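Local structure of lovastatin nonaketide synthase, polyketide synthase component (Aspergillus terreus, 7CPX) at residues E600-S605 / A678-V683; C770-M775 / Y817-L822; Y798-A803 / S824-S829. The protein builds the polyketide dihydromonacolin L from malonyl-CoA in lovastatin biosynthesis, working as a multidomain homodimer together with LovC. The protein carries 2 engineered substitutions. All coordinates share one frame; numbering follows the deposited sequence.

Contact 1: E600-S605 / A678-V683; sequences EKYRPS and AYLRGV
The hydroxyl of Ser-605 is set between two side chains of segment 678-683: OG, anti to the backbone N (chi1 176°), lies 3.6 Å from Tyr-679 CD1 and 4.1 Å from Val-683 CG1. The CB of the same serine comes to 3.5 Å from Tyr-679 CD1, approaching the ring obliquely. At the other end of the contact Leu-680 and Tyr-602 meet. Methyl CD1 of the leucine sits over one face of the tyrosine ring, 3.7 Å from its centroid and 28° off the normal, shifted toward the rim near CG and CD2. This is a CH-pi contact, and CB of Lys-601 lies over the opposite face. Val-683 runs antiparallel alongside Tyr-602, its CG2 3.9 Å from Tyr-602 CB. Between the two touching residues of the loop, a cis peptide bond precedes Pro-604. Around this region, Leu-595 of helix 582-596 touches both Ser-605 and Tyr-679, and Ala-777 of helix 768-780 touches Tyr-602 and Leu-680. With an aromatic face, methyl groups and a serine methylene doing the touching, loop 600-605 is held on the end of helix 671-682 by dispersion and CH-pi contacts rather than by directional polar bonds.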
loop_
_atom_site.group_PDB
_atom_site.type_symbol
_atom_site.label_atom_id
_atom_site.label_comp_id
_atom_site.label_asym_id
_atom_site.label_seq_id
_atom_site.Cartn_x
_atom_site.Cartn_y
_atom_site.Cartn_z
ATOM N N GLU A 600 83.795 65.576 -9.730
ATOM C CA GLU A 600 84.206 65.734 -11.122
ATOM C C GLU A 600 85.290 64.736 -11.509
ATOM O O GLU A 600 85.377 64.339 -12.676
ATOM C CB GLU A 600 84.692 67.163 -11.368
ATOM C CG GLU A 600 83.577 68.199 -11.442
ATOM C CD GLU A 600 82.906 68.445 -10.104
ATOM O OE1 GLU A 600 83.379 67.890 -9.089
ATOM O OE2 GLU A 600 81.906 69.192 -10.067
ATOM N N LYS A 601 86.122 64.318 -10.552
ATOM C CA LYS A 601 87.125 63.303 -10.851
ATOM C C LYS A 601 86.479 61.995 -11.288
ATOM O O LYS A 601 87.007 61.305 -12.166
ATOM C CB LYS A 601 88.016 63.066 -9.632
ATOM C CG LYS A 601 88.901 64.244 -9.269
ATOM C CD LYS A 601 89.823 63.904 -8.110
ATOM C CE LYS A 601 90.737 65.068 -7.765
ATOM N NZ LYS A 601 91.655 64.742 -6.639
ATOM N N TYR A 602 85.341 61.642 -10.690
ATOM C CA TYR A 602 84.641 60.401 -11.000
ATOM C C TYR A 602 83.294 60.645 -11.664
ATOM O O TYR A 602 82.494 59.710 -11.780
ATOM C CB TYR A 602 84.444 59.579 -9.723
ATOM C CG TYR A 602 85.624 59.627 -8.780
ATOM C CD1 TYR A 602 86.671 58.724 -8.898
ATOM C CD2 TYR A 602 85.691 60.580 -7.772
ATOM C CE1 TYR A 602 87.752 58.767 -8.038
ATOM C CE2 TYR A 602 86.766 60.632 -6.909
ATOM C CZ TYR A 602 87.794 59.723 -7.045
ATOM O OH TYR A 602 88.867 59.772 -6.185
ATOM N N ARG A 603 83.021 61.874 -12.105
ATOM C CA ARG A 603 81.720 62.215 -12.660
ATOM C C ARG A 603 81.831 62.348 -14.172
ATOM O O ARG A 603 82.567 63.225 -14.649
ATOM C CB ARG A 603 81.205 63.516 -12.049
ATOM C CG ARG A 603 79.712 63.762 -12.252
ATOM C CD ARG A 603 79.405 64.425 -13.589
ATOM N NE ARG A 603 80.089 65.705 -13.737
ATOM C CZ ARG A 603 79.652 66.854 -13.239
ATOM N NH1 ARG A 603 78.528 66.924 -12.544
ATOM N NH2 ARG A 603 80.363 67.960 -13.439
ATOM N N PRO A 604 81.134 61.520 -14.970
ATOM C CA PRO A 604 80.342 60.343 -14.607
ATOM C C PRO A 604 81.049 59.032 -14.921
ATOM O O PRO A 604 81.732 58.940 -15.940
ATOM C CB PRO A 604 79.103 60.496 -15.481
ATOM C CG PRO A 604 79.651 61.078 -16.749
ATOM C CD PRO A 604 80.860 61.921 -16.362
ATOM N N SER A 605 80.889 58.032 -14.061
ATOM C CA SER A 605 81.189 56.665 -14.460
ATOM C C SER A 605 80.234 56.289 -15.584
ATOM O O SER A 605 79.012 56.343 -15.409
ATOM C CB SER A 605 81.046 55.717 -13.273
ATOM O OG SER A 605 81.240 54.370 -13.667
ATOM N N ALA A 678 77.846 53.322 -5.499
ATOM C CA ALA A 678 78.192 52.177 -6.337
ATOM C C ALA A 678 79.019 52.615 -7.539
ATOM O O ALA A 678 80.037 51.993 -7.869
ATOM C CB ALA A 678 76.923 51.455 -6.788
ATOM N N TYR A 679 78.602 53.696 -8.202
ATOM C CA TYR A 679 79.374 54.204 -9.332
ATOM C C TYR A 679 80.758 54.660 -8.889
ATOM O O TYR A 679 81.755 54.405 -9.576
ATOM C CB TYR A 679 78.628 55.351 -10.013
ATOM C CG TYR A 679 77.601 54.904 -11.029
ATOM C CD1 TYR A 679 77.992 54.328 -12.232
ATOM C CD2 TYR A 679 76.243 55.072 -10.797
ATOM C CE1 TYR A 679 77.059 53.925 -13.169
ATOM C CE2 TYR A 679 75.303 54.672 -11.728
ATOM C CZ TYR A 679 75.717 54.098 -12.912
ATOM O OH TYR A 679 74.787 53.697 -13.842
ATOM N N LEU A 680 80.842 55.337 -7.741
ATOM C CA LEU A 680 82.137 55.786 -7.240
ATOM C C LEU A 680 83.059 54.605 -6.965
ATOM O O LEU A 680 84.243 54.634 -7.323
ATOM C CB LEU A 680 81.938 56.617 -5.972
ATOM C CG LEU A 680 83.185 57.265 -5.364
ATOM C CD1 LEU A 680 83.675 58.414 -6.230
ATOM C CD2 LEU A 680 82.894 57.738 -3.947
ATOM N N ARG A 681 82.532 53.556 -6.332
ATOM C CA ARG A 681 83.333 52.370 -6.053
ATOM C C ARG A 681 83.725 51.651 -7.335
ATOM O O ARG A 681 84.775 50.999 -7.383
ATOM C CB ARG A 681 82.560 51.431 -5.125
ATOM C CG ARG A 681 83.271 50.127 -4.796
ATOM C CD ARG A 681 84.671 50.353 -4.246
ATOM N NE ARG A 681 85.696 50.151 -5.263
ATOM C CZ ARG A 681 86.994 50.039 -5.011
ATOM N NH1 ARG A 681 87.468 50.105 -3.777
ATOM N NH2 ARG A 681 87.837 49.852 -6.022
ATOM N N GLY A 682 82.900 51.752 -8.379
ATOM C CA GLY A 682 83.277 51.171 -9.656
ATOM C C GLY A 682 84.584 51.734 -10.179
ATOM O O GLY A 682 85.432 50.993 -10.686
ATOM N N VAL A 683 84.770 53.044 -10.054
ATOM C CA VAL A 683 86.000 53.699 -10.486
ATOM C C VAL A 683 86.839 54.083 -9.273
ATOM O O VAL A 683 87.192 53.232 -8.455
ATOM C CB VAL A 683 85.699 54.938 -11.353
ATOM C CG1 VAL A 683 85.197 54.520 -12.727
ATOM C CG2 VAL A 683 84.689 55.847 -10.664
#

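Contact 2: C770-M775 / Y817-L822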
loop_
_atom_site.group_PDB
_atom_site.type_symbol
_atom_site.label_atom_id
_atom_site.label_comp_id
_atom_site.label_asym_id
_atom_site.label_seq_id
_atom_site.Cartn_x
_atom_site.Cartn_y
_atom_site.Cartn_z
ATOM N N CYS A 770 92.887 50.867 -4.090
ATOM C CA CYS A 770 91.866 51.712 -4.697
ATOM C C CYS A 770 90.772 52.090 -3.709
ATOM O O CYS A 770 90.098 53.105 -3.909
ATOM C CB CYS A 770 91.249 51.005 -5.906
ATOM S SG CYS A 770 92.434 50.603 -7.212
ATOM N N ALA A 771 90.582 51.299 -2.650
ATOM C CA ALA A 771 89.588 51.646 -1.641
ATOM C C ALA A 771 89.953 52.933 -0.914
ATOM O O ALA A 771 89.060 53.666 -0.473
ATOM C CB ALA A 771 89.436 50.502 -0.639
ATOM N N ASP A 772 91.249 53.226 -0.778
ATOM C CA ASP A 772 91.661 54.433 -0.062
ATOM C C ASP A 772 91.140 55.697 -0.732
ATOM O O ASP A 772 90.339 56.420 -0.113
ATOM C CB ASP A 772 93.185 54.444 0.080
ATOM C CG ASP A 772 93.689 53.366 1.022
ATOM O OD1 ASP A 772 92.947 52.991 1.953
ATOM O OD2 ASP A 772 94.831 52.895 0.830
ATOM N N PRO A 773 91.534 56.030 -1.966
ATOM C CA PRO A 773 90.976 57.242 -2.589
ATOM C C PRO A 773 89.465 57.200 -2.712
ATOM O O PRO A 773 88.797 58.220 -2.494
ATOM C CB PRO A 773 91.665 57.278 -3.960
ATOM C CG PRO A 773 92.024 55.863 -4.240
ATOM C CD PRO A 773 92.362 55.260 -2.910
ATOM N N TYR A 774 88.903 56.032 -3.031
ATOM C CA TYR A 774 87.454 55.913 -3.149
ATOM C C TYR A 774 86.768 56.400 -1.880
ATOM O O TYR A 774 85.891 57.271 -1.928
ATOM C CB TYR A 774 87.079 54.462 -3.454
ATOM C CG TYR A 774 85.765 54.019 -2.849
ATOM C CD1 TYR A 774 84.555 54.438 -3.382
ATOM C CD2 TYR A 774 85.739 53.170 -1.751
ATOM C CE1 TYR A 774 83.354 54.032 -2.832
ATOM C CE2 TYR A 774 84.544 52.757 -1.195
ATOM C CZ TYR A 774 83.355 53.190 -1.740
ATOM O OH TYR A 774 82.163 52.780 -1.190
ATOM N N MET A 775 87.185 55.875 -0.726
ATOM C CA MET A 775 86.626 56.348 0.534
ATOM C C MET A 775 86.860 57.844 0.696
ATOM O O MET A 775 85.964 58.576 1.134
ATOM C CB MET A 775 87.239 55.579 1.704
ATOM C CG MET A 775 86.545 55.828 3.035
ATOM S SD MET A 775 87.368 55.026 4.425
ATOM C CE MET A 775 88.892 55.964 4.505
ATOM N N TYR A 817 82.641 52.162 6.640
ATOM C CA TYR A 817 81.787 51.016 6.345
ATOM C C TYR A 817 81.709 50.759 4.845
ATOM O O TYR A 817 81.792 49.607 4.397
ATOM C CB TYR A 817 80.393 51.241 6.925
ATOM C CG TYR A 817 79.434 50.104 6.659
ATOM C CD1 TYR A 817 79.758 48.802 7.015
ATOM C CD2 TYR A 817 78.203 50.332 6.061
ATOM C CE1 TYR A 817 78.887 47.759 6.777
ATOM C CE2 TYR A 817 77.324 49.296 5.820
ATOM C CZ TYR A 817 77.671 48.011 6.180
ATOM O OH TYR A 817 76.801 46.971 5.943
ATOM N N TRP A 818 81.557 51.818 4.049
ATOM C CA TRP A 818 81.532 51.646 2.602
ATOM C C TRP A 818 82.876 51.154 2.083
ATOM O O TRP A 818 82.934 50.473 1.053
ATOM C CB TRP A 818 81.139 52.959 1.926
ATOM C CG TRP A 818 79.860 53.540 2.455
ATOM C CD1 TRP A 818 79.730 54.440 3.470
ATOM C CD2 TRP A 818 78.533 53.258 1.997
ATOM N NE1 TRP A 818 78.405 54.739 3.674
ATOM C CE2 TRP A 818 77.648 54.025 2.782
ATOM C CE3 TRP A 818 78.004 52.432 1.000
ATOM C CZ2 TRP A 818 76.268 53.993 2.600
ATOM C CZ3 TRP A 818 76.633 52.401 0.821
ATOM C CH2 TRP A 818 75.782 53.176 1.618
ATOM N N LYS A 819 83.967 51.496 2.774
ATOM C CA LYS A 819 85.268 50.933 2.422
ATOM C C LYS A 819 85.336 49.450 2.771
ATOM O O LYS A 819 85.785 48.630 1.960
ATOM C CB LYS A 819 86.378 51.705 3.134
ATOM C CG LYS A 819 87.749 51.054 3.049
ATOM C CD LYS A 819 88.826 51.957 3.625
ATOM C CE LYS A 819 90.171 51.251 3.674
ATOM N NZ LYS A 819 91.243 52.133 4.213
ATOM N N ASP A 820 84.892 49.086 3.976
ATOM C CA ASP A 820 84.848 47.685 4.370
ATOM C C ASP A 820 83.965 46.868 3.441
ATOM O O ASP A 820 84.141 45.648 3.347
ATOM C CB ASP A 820 84.338 47.562 5.807
ATOM C CG ASP A 820 85.227 48.276 6.804
ATOM O OD1 ASP A 820 86.251 48.854 6.382
ATOM O OD2 ASP A 820 84.902 48.261 8.009
ATOM N N ASN A 821 83.015 47.516 2.763
ATOM C CA ASN A 821 82.170 46.804 1.808
ATOM C C ASN A 821 83.013 46.000 0.827
ATOM O O ASN A 821 82.655 44.873 0.465
ATOM C CB ASN A 821 81.278 47.792 1.058
ATOM C CG ASN A 821 80.378 47.111 0.046
ATOM O OD1 ASN A 821 80.033 45.939 0.195
ATOM N ND2 ASN A 821 79.997 47.844 -0.995
ATOM N N LEU A 822 84.137 46.565 0.384
ATOM C CA LEU A 822 85.055 45.879 -0.512
ATOM C C LEU A 822 86.337 45.421 0.168
ATOM O O LEU A 822 87.079 44.629 -0.423
ATOM C CB LEU A 822 85.418 46.786 -1.699
ATOM C CG LEU A 822 84.388 46.918 -2.824
ATOM C CD1 LEU A 822 84.196 45.593 -3.547
ATOM C CD2 LEU A 822 83.058 47.439 -2.299
#
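The ionic part of the contact is a hydrogen-bonded salt bridge: Lys-819 NZ donates to Asp-772 OD1 at 3.0 Å and meets that oxygen nearly along its C-O axis. In the lysine, chi1 (169°) sets CG anti to the backbone N, and the extended chain beyond it carries NZ across to the neighbouring helix; the CB of the aspartate points away from the contact, but its carboxylate comes back to receive it. A second hydrogen bond is weak: Tyr-774 OH donates to the backbone O of Trp-818 at 3.3 Å. That oxygen lies at the edge of the tyrosine ring, in its plane, and the same ring edge passes Lys-819 CA, 4.1 Å from Tyr-774 CE2. The apolar contacts run along the aliphatic lysine chain. Met-775 SD lies 3.5 Å from Lys-819 CD, while Ala-771 CB reaches Lys-819 CG at 4.1 Å. Lys-819 therefore both packs through its methylenes and bonds through its tip. Helix 768-780, kinked at Pro-773, thus lies against helix 815-820 within the MAT domain; Ile-677 of helix 671-682 touches both Tyr-774 and Trp-818, and the side chain of Trp-818 also touches Ile-660 and Ala-663 of helix 657-665.

Contact 3: Y798-A803 / S824-S829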
loop_
_atom_site.group_PDB
_atom_site.type_symbol
_atom_site.label_atom_id
_atom_site.label_comp_id
_atom_site.label_asym_id
_atom_site.label_seq_id
_atom_site.Cartn_x
_atom_site.Cartn_y
_atom_site.Cartn_z
ATOM N N TYR A 798 70.628 44.609 8.958
ATOM C CA TYR A 798 71.778 43.971 9.587
ATOM C C TYR A 798 72.932 43.938 8.598
ATOM O O TYR A 798 72.800 43.379 7.504
ATOM C CB TYR A 798 71.433 42.553 10.049
ATOM C CG TYR A 798 70.301 42.500 11.048
ATOM C CD1 TYR A 798 68.979 42.475 10.627
ATOM C CD2 TYR A 798 70.553 42.478 12.413
ATOM C CE1 TYR A 798 67.941 42.426 11.536
ATOM C CE2 TYR A 798 69.522 42.429 13.328
ATOM C CZ TYR A 798 68.217 42.404 12.885
ATOM O OH TYR A 798 67.186 42.356 13.795
ATOM N N SER A 799 74.056 44.536 8.983
ATOM C CA SER A 799 75.258 44.474 8.168
ATOM C C SER A 799 75.903 43.095 8.263
ATOM O O SER A 799 75.726 42.364 9.242
ATOM C CB SER A 799 76.254 45.545 8.608
ATOM O OG SER A 799 77.481 45.415 7.910
ATOM N N SER A 800 76.662 42.749 7.225
ATOM C CA SER A 800 77.388 41.487 7.169
ATOM C C SER A 800 78.844 41.763 6.826
ATOM O O SER A 800 79.743 41.026 7.246
ATOM C CB SER A 800 76.765 40.547 6.138
ATOM O OG SER A 800 77.070 40.962 4.818
ATOM N N VAL A 801 79.080 42.827 6.054
ATOM C CA VAL A 801 80.444 43.292 5.819
ATOM C C VAL A 801 81.129 43.562 7.151
ATOM O O VAL A 801 82.261 43.127 7.394
ATOM C CB VAL A 801 80.428 44.542 4.921
ATOM C CG1 VAL A 801 81.672 45.389 5.140
ATOM C CG2 VAL A 801 80.296 44.137 3.459
ATOM N N ASP A 802 80.447 44.288 8.029
ATOM C CA ASP A 802 80.820 44.390 9.432
ATOM C C ASP A 802 79.988 43.370 10.197
ATOM O O ASP A 802 78.755 43.392 10.126
ATOM C CB ASP A 802 80.581 45.801 9.966
ATOM C CG ASP A 802 80.977 45.946 11.420
ATOM O OD1 ASP A 802 82.192 45.999 11.704
ATOM O OD2 ASP A 802 80.074 46.006 12.279
ATOM N N ALA A 803 80.663 42.475 10.919
ATOM C CA ALA A 803 79.993 41.290 11.442
ATOM C C ALA A 803 78.812 41.662 12.331
ATOM O O ALA A 803 77.679 41.224 12.096
ATOM C CB ALA A 803 80.997 40.427 12.209
ATOM N N SER A 824 86.696 44.583 3.999
ATOM C CA SER A 824 86.507 43.610 5.061
ATOM C C SER A 824 85.839 42.343 4.527
ATOM O O SER A 824 85.061 42.396 3.571
ATOM C CB SER A 824 85.655 44.201 6.180
ATOM O OG SER A 824 86.268 45.352 6.734
ATOM N N PRO A 825 86.128 41.187 5.128
ATOM C CA PRO A 825 85.403 39.968 4.754
ATOM C C PRO A 825 83.934 40.072 5.135
ATOM O O PRO A 825 83.564 40.761 6.088
ATOM C CB PRO A 825 86.118 38.869 5.546
ATOM C CG PRO A 825 86.732 39.574 6.702
ATOM C CD PRO A 825 87.109 40.935 6.198
ATOM N N VAL A 826 83.095 39.372 4.379
ATOM C CA VAL A 826 81.648 39.452 4.528
ATOM C C VAL A 826 81.169 38.214 5.271
ATOM O O VAL A 826 81.340 37.085 4.792
ATOM C CB VAL A 826 80.950 39.578 3.164
ATOM C CG1 VAL A 826 79.453 39.772 3.348
ATOM C CG2 VAL A 826 81.546 40.726 2.360
ATOM N N LEU A 827 80.569 38.423 6.439
ATOM C CA LEU A 827 79.935 37.345 7.198
ATOM C C LEU A 827 78.434 37.317 6.915
ATOM O O LEU A 827 77.596 37.570 7.781
ATOM C CB LEU A 827 80.217 37.509 8.689
ATOM C CG LEU A 827 81.637 37.162 9.147
ATOM C CD1 LEU A 827 82.649 38.172 8.624
ATOM C CD2 LEU A 827 81.704 37.068 10.664
ATOM N N PHE A 828 78.108 37.002 5.661
ATOM C CA PHE A 828 76.711 36.973 5.240
ATOM C C PHE A 828 75.907 35.978 6.067
ATOM O O PHE A 828 74.754 36.246 6.428
ATOM C CB PHE A 828 76.629 36.632 3.753
ATOM C CG PHE A 828 75.232 36.407 3.260
ATOM C CD1 PHE A 828 74.410 37.479 2.962
ATOM C CD2 PHE A 828 74.742 35.124 3.089
ATOM C CE1 PHE A 828 73.125 37.275 2.507
ATOM C CE2 PHE A 828 73.458 34.913 2.633
ATOM C CZ PHE A 828 72.648 35.990 2.343
ATOM N N SER A 829 76.500 34.825 6.377
ATOM C CA SER A 829 75.802 33.832 7.185
ATOM C C SER A 829 75.457 34.389 8.560
ATOM O O SER A 829 74.351 34.171 9.066
ATOM C CB SER A 829 76.658 32.574 7.318
ATOM O OG SER A 829 75.963 31.554 8.014
#
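The flat carbonyl group of Ser-800 receives the backbone N of Leu-827 from above its plane: the donor stands 47° out of that plane, Leu-827 N to Ser-800 O is 2.8 Å, and the N-H...O angle is 155°. Leu-827 CB lies 3.8 Å from Ser-800 O. Leu-827 occupies the N-cap position of helix 828-838, so this bond fixes the backbone just where the helix starts. The CB of Phe-828 points away from loop 798-803, and its side chain touches Cys-858 of helix 855-865. Ser-800 CB lies 3.7 Å from Phe-828 CA, at the start of the helix, while the serine hydroxyl is hydrogen-bonded to Val-653 O. Apolar contacts flank the backbone bond. Val-801 CG2 and Val-826 CG2 meet at 3.8 Å, both set anti to their own carbonyl carbons, and Ala-803 CB touches Leu-827 CD2, also at 3.8 Å. Within the loop, Ser-799 OG accepts from Asp-802 N at 3.2 Å, an ST motif that closes the turn carrying Ser-800 and Val-801. The loop follows strand 797-798, an outermost strand of the five-stranded parallel sheet of the acyltransferase fold. The Phe-828 side chain touches residues that fit the GxSxG nucleophile elbow of acyltransferases, so the contact probably lies near that turn.

How the contacts relate
All three contacts lie in the MAT domain. From the N terminus, contact 1 closes first, bringing the end of helix 671-682 back to loop 600-605 after an excursion through helices 624-644 and 657-665 and strand 648-652. Contact 2 opens later, on helix 768-780, and before it closes at 817-822 the chain has already passed 798-803; contact 3 closes only at 824-829, so contacts 2 and 3 cross. Contacts 1 and 2 touch where Arg-681 packs on Cys-770 and Ala-771 and forms a cation-pi pair with Tyr-774. Contacts 2 and 3 meet through Tyr-817 and Ser-799, whose hydroxyls probably share a hydrogen bond. Contacts 1 and 2 link helices 671-682, 768-780 and 815-820; contact 3 joins helix 828-838 to the loop after edge strand 797-798.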